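PDB 3EW2: rhizavidin from Rhizobium etli, which binds biotin, as other members of the avidin family do, in a pocket at one end of a beta-barrel. Local coordinates for residues G35-Q40 with Y55-R60; Q20-S25 with G117-Q122. One frame throughout, in Å; residues are numbered along the deposited sequence.

From the N terminus, strand 16-21 brings the chain to Asn21, where a turn leads into strand 26-31; residues 20-25 are met much later by the last strand, 112-124, which returns alongside them. Interaction 2 therefore closes a long loop of 91 residues and joins the first strand to the last, shutting the eight-stranded antiparallel barrel. Interaction 1 falls wholly within that loop and closes a short one of its own: residues 35-40 pair with 55-60, in the hairpin made of the third and fourth strands. The two contacts lie on opposite sides of the chain's centre, about 17 Å between their centres, and do not touch.

Interaction 1. Residues G35-Q40 with Y55-R60; sequences GNVSGQ and YPLTGR
Arg60 and Asn36 lie side by side at one end of this antiparallel strand pair. Along Arg60, CB and CD each pass 4.0 Å from Gly35 O. Bends at chi2 (-74°), turning at CG, and chi3 (-58°) fold the chain back, NE following 3.8 Å from Gly35 O. That carbonyl sits over one face of the guanidinium, with CZ 3.5 Å from Gly35 O. At the tip, NH1 gives a bent hydrogen bond of 3.0 Å to Asn36 OD1, in the guanidinium plane but above the amide's carbonyl plane. NH1 also bonds to Phe34 O, while NH2 lies 4.2 Å from Gly35 O and bonds to a residue bordering the segments, so a long, many-donor side chain suits this place. Shortened to an alanine, this position would probably leave Asn36 OD1 and Phe34 O without NH1 and uncover the Gly35 carbonyl. The pairing is that of a beta hairpin, the third and fourth strands of the avidin barrel, with bonds in both directions at Val37-Gly59 and Gly39-Leu57. At Gly39 the missing side chain probably makes room for Leu57, whose CD2 lies 3.6 Å from Gly39 N. On this buried face Val37 CG1 meets Leu57 CD2 at 3.7 Å, and Leu57 continues onto Met27 and Phe68, apolar groups suited to the barrel interior. On the other face, Thr58 OG1 hydrogen-bonds Thr58 OG1 of the second subunit.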
# COMPACT_ATOMS: atom_id res chain seq x y z
N GLY B 35 6.33 5.29 12.37
CA GLY B 35 5.23 4.58 11.70
C GLY B 35 5.56 4.18 10.26
O GLY B 35 4.66 3.85 9.53
N ASN B 36 6.83 4.26 9.85
CA ASN B 36 7.27 3.75 8.55
C ASN B 36 7.40 2.23 8.59
O ASN B 36 7.68 1.67 9.65
CB ASN B 36 8.63 4.31 8.17
CG ASN B 36 8.62 5.80 7.99
OD1 ASN B 36 7.81 6.36 7.24
ND2 ASN B 36 9.50 6.47 8.70
N VAL B 37 7.19 1.59 7.43
CA VAL B 37 7.44 0.19 7.28
C VAL B 37 8.40 0.10 6.13
O VAL B 37 8.16 0.66 5.03
CB VAL B 37 6.14 -0.65 6.95
CG1 VAL B 37 6.49 -2.12 6.81
CG2 VAL B 37 5.05 -0.46 8.00
N SER B 38 9.49 -0.63 6.39
CA SER B 38 10.47 -0.94 5.37
C SER B 38 10.62 -2.44 5.39
O SER B 38 10.49 -3.06 6.43
CB SER B 38 11.82 -0.30 5.72
OG SER B 38 11.60 1.06 6.08
N GLY B 39 10.94 -3.04 4.25
CA GLY B 39 11.27 -4.43 4.28
C GLY B 39 11.52 -5.00 2.93
O GLY B 39 11.74 -4.26 1.95
N GLN B 40 11.46 -6.33 2.91
CA GLN B 40 11.77 -7.17 1.76
C GLN B 40 10.69 -8.24 1.63
O GLN B 40 10.25 -8.80 2.63
CB GLN B 40 13.12 -7.85 1.97
CG GLN B 40 14.28 -6.88 2.07
CD GLN B 40 14.55 -6.16 0.75
OE1 GLN B 40 14.32 -6.70 -0.34
NE2 GLN B 40 15.04 -4.93 0.84
N TYR B 55 12.01 -8.25 -2.89
CA TYR B 55 11.49 -7.01 -3.48
C TYR B 55 11.33 -6.02 -2.37
O TYR B 55 10.79 -6.38 -1.32
CB TYR B 55 10.13 -7.27 -4.14
CG TYR B 55 10.35 -7.96 -5.42
CD1 TYR B 55 10.46 -9.37 -5.48
CD2 TYR B 55 10.56 -7.23 -6.60
CE1 TYR B 55 10.74 -10.03 -6.72
CE2 TYR B 55 10.85 -7.89 -7.81
CZ TYR B 55 10.94 -9.28 -7.86
OH TYR B 55 11.18 -9.93 -9.08
N PRO B 56 11.79 -4.77 -2.57
CA PRO B 56 11.57 -3.89 -1.39
C PRO B 56 10.11 -3.50 -1.19
O PRO B 56 9.27 -3.50 -2.12
CB PRO B 56 12.42 -2.65 -1.67
CG PRO B 56 13.15 -2.93 -3.06
CD PRO B 56 12.44 -4.06 -3.70
N LEU B 57 9.83 -3.12 0.03
CA LEU B 57 8.53 -2.82 0.39
C LEU B 57 8.55 -1.58 1.33
O LEU B 57 9.50 -1.37 2.08
CB LEU B 57 7.98 -4.10 1.04
CG LEU B 57 7.08 -4.22 2.26
CD1 LEU B 57 7.10 -5.70 2.70
CD2 LEU B 57 7.49 -3.30 3.41
N THR B 58 7.49 -0.78 1.28
CA THR B 58 7.39 0.38 2.13
C THR B 58 5.94 0.58 2.43
O THR B 58 5.11 0.29 1.61
CB THR B 58 8.05 1.67 1.48
OG1 THR B 58 7.79 2.81 2.31
CG2 THR B 58 7.51 1.95 0.06
N GLY B 59 5.61 1.02 3.63
CA GLY B 59 4.23 1.28 3.93
C GLY B 59 4.12 2.05 5.20
O GLY B 59 5.08 2.66 5.62
N ARG B 60 2.95 2.02 5.82
CA ARG B 60 2.75 2.88 6.98
C ARG B 60 1.97 2.07 7.91
O ARG B 60 1.13 1.27 7.45
CB ARG B 60 1.92 4.14 6.62
CG ARG B 60 2.59 5.09 5.63
CD ARG B 60 3.73 5.90 6.27
NE ARG B 60 3.19 6.64 7.40
CZ ARG B 60 3.87 7.12 8.44
NH1 ARG B 60 5.19 7.00 8.55
NH2 ARG B 60 3.21 7.75 9.38

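Interaction 2. Residues Q20-S25 with G117-Q122. With BTN (biotin), chain I.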
# COMPACT_ATOMS: atom_id res chain seq x y z
N GLN B 20 4.57 -14.78 7.23
CA GLN B 20 4.29 -15.62 6.02
C GLN B 20 2.81 -15.77 5.71
O GLN B 20 1.98 -15.92 6.60
CB GLN B 20 4.79 -17.08 6.18
CG GLN B 20 6.28 -17.35 6.14
CD GLN B 20 6.57 -18.89 6.16
OE1 GLN B 20 7.05 -19.45 5.16
NE2 GLN B 20 6.27 -19.56 7.30
N ASN B 21 2.46 -15.78 4.44
CA ASN B 21 1.06 -15.96 4.14
C ASN B 21 0.76 -17.41 3.65
O ASN B 21 1.68 -18.22 3.44
CB ASN B 21 0.55 -14.84 3.20
CG ASN B 21 1.14 -14.92 1.83
OD1 ASN B 21 1.60 -15.99 1.38
ND2 ASN B 21 1.18 -13.79 1.14
N GLN B 22 -0.52 -17.70 3.48
CA GLN B 22 -1.02 -19.01 3.10
C GLN B 22 -0.55 -19.45 1.71
O GLN B 22 -0.67 -20.66 1.39
CB GLN B 22 -2.56 -19.02 3.19
CG GLN B 22 -3.34 -18.16 2.14
CD GLN B 22 -2.89 -16.68 2.02
OE1 GLN B 22 -2.79 -15.96 3.02
NE2 GLN B 22 -2.63 -16.22 0.77
N SER B 23 -0.02 -18.52 0.90
CA SER B 23 0.53 -18.90 -0.43
C SER B 23 2.04 -19.16 -0.35
O SER B 23 2.69 -19.40 -1.39
CB SER B 23 0.29 -17.81 -1.50
OG SER B 23 -1.11 -17.49 -1.67
N GLY B 24 2.59 -19.05 0.87
CA GLY B 24 4.02 -19.35 1.12
C GLY B 24 4.99 -18.14 1.04
O GLY B 24 6.24 -18.28 1.19
N SER B 25 4.43 -16.96 0.76
CA SER B 25 5.24 -15.73 0.67
C SER B 25 5.65 -15.24 2.03
O SER B 25 4.93 -15.40 2.99
CB SER B 25 4.44 -14.66 -0.03
OG SER B 25 4.28 -15.08 -1.37
N GLY B 117 -7.53 -9.72 -4.32
CA GLY B 117 -7.31 -10.93 -3.51
C GLY B 117 -7.17 -10.66 -2.02
O GLY B 117 -7.29 -9.51 -1.58
N GLN B 118 -6.94 -11.72 -1.25
CA GLN B 118 -6.73 -11.65 0.23
C GLN B 118 -5.51 -12.48 0.64
O GLN B 118 -5.18 -13.43 -0.07
CB GLN B 118 -7.93 -12.17 1.02
CG GLN B 118 -9.32 -11.85 0.50
CD GLN B 118 -10.42 -12.40 1.45
OE1 GLN B 118 -10.95 -11.66 2.29
NE2 GLN B 118 -10.71 -13.72 1.35
N ASP B 119 -4.82 -12.11 1.73
CA ASP B 119 -3.59 -12.77 2.20
C ASP B 119 -3.65 -12.56 3.72
O ASP B 119 -3.94 -11.44 4.18
CB ASP B 119 -2.30 -12.05 1.75
CG ASP B 119 -1.80 -12.47 0.35
OD1 ASP B 119 -2.37 -13.35 -0.33
OD2 ASP B 119 -0.81 -11.85 -0.09
N THR B 120 -3.43 -13.62 4.49
CA THR B 120 -3.29 -13.51 5.95
C THR B 120 -1.86 -13.96 6.26
O THR B 120 -1.45 -15.03 5.80
CB THR B 120 -4.33 -14.37 6.69
OG1 THR B 120 -5.61 -14.10 6.13
CG2 THR B 120 -4.37 -14.04 8.17
N PHE B 121 -1.12 -13.09 6.95
CA PHE B 121 0.27 -13.24 7.25
C PHE B 121 0.28 -13.63 8.70
O PHE B 121 -0.45 -13.03 9.49
CB PHE B 121 1.05 -11.90 7.10
CG PHE B 121 1.23 -11.47 5.69
CD1 PHE B 121 0.28 -10.64 5.06
CD2 PHE B 121 2.34 -11.92 4.96
CE1 PHE B 121 0.44 -10.27 3.72
CE2 PHE B 121 2.49 -11.57 3.62
CZ PHE B 121 1.54 -10.74 2.98
N GLN B 122 1.07 -14.66 9.01
CA GLN B 122 1.27 -15.15 10.36
C GLN B 122 2.63 -14.67 10.77
O GLN B 122 3.58 -14.78 10.00
CB GLN B 122 1.31 -16.71 10.43
CG GLN B 122 0.02 -17.46 10.17
CD GLN B 122 -1.13 -17.05 11.04
OE1 GLN B 122 -0.97 -16.74 12.24
NE2 GLN B 122 -2.32 -17.07 10.45
C11 BTN I . 3.46 -10.58 -10.41
O11 BTN I . 3.07 -11.76 -10.57
O12 BTN I . 3.16 -9.72 -11.27
C10 BTN I . 4.26 -10.19 -9.19
C9 BTN I . 4.03 -11.21 -8.08
C8 BTN I . 2.57 -11.25 -7.67
C7 BTN I . 2.42 -11.68 -6.21
C2 BTN I . 0.98 -11.50 -5.74
S1 BTN I . 0.82 -10.01 -5.00
C6 BTN I . -0.52 -10.61 -3.95
C5 BTN I . -0.39 -12.11 -3.74
N1 BTN I . 0.32 -12.36 -2.50
C3 BTN I . 1.51 -12.90 -2.71
O3 BTN I . 2.43 -13.24 -1.70
N2 BTN I . 1.72 -13.07 -4.01
C4 BTN I . 0.58 -12.63 -4.79
O HOH W 1 -2.00 -15.00 -2.63
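Two side chains of the turn, Asn21 (chi1 68°) and Gln22 (chi1 69°), have CG tucked between the backbone N and the carbonyl carbon, and this brings both amides to Asp119. Gln22, bent again at chi2, works as a two-ended clamp: OE1 accepts a nearly straight 2.8 Å bond from Thr120 N, while NE2 donates to Asp119 OD1 at 3.1 Å, from above the carboxylate plane. Glutamine suits the place because one amide supplies both an acceptor and a donor to the strand edge at Asp119 and Thr120, where the first segment has already turned away. Asn21 OD1 takes Ser23 N and Ser25 N from opposite faces of its plane, an Asx turn within a type I turn, and this fixes the amide. Its ND2 can then give a 3.2 Å, nearly straight bond to biotin O3, which Ser25 OG also grips at 2.6 Å. Asp119 OD2 accepts from biotin N1 at 2.7 Å, almost linearly, as suits a carboxylate facing a ureido N-H; OD1 receives a water that also bonds Ser23 OG. Asn21 CB lies over a face of the Phe121 ring, 4.0 Å from its centroid, a CH-pi contact in which the aromatic packs against the amide's stem. Tyr41 OH, Ser81 OG and Asn43 OD1 also hydrogen-bond the ligand, and Trp85 donates to Asp119 OD2. Backbone bonds in both directions between Gln20 and Gln122 join strand 16-21 to strand 112-124, whose other edge pairs with strand 95-107, and strand 36-42 brings Tyr41 against Asn21, Asp119 and Phe121.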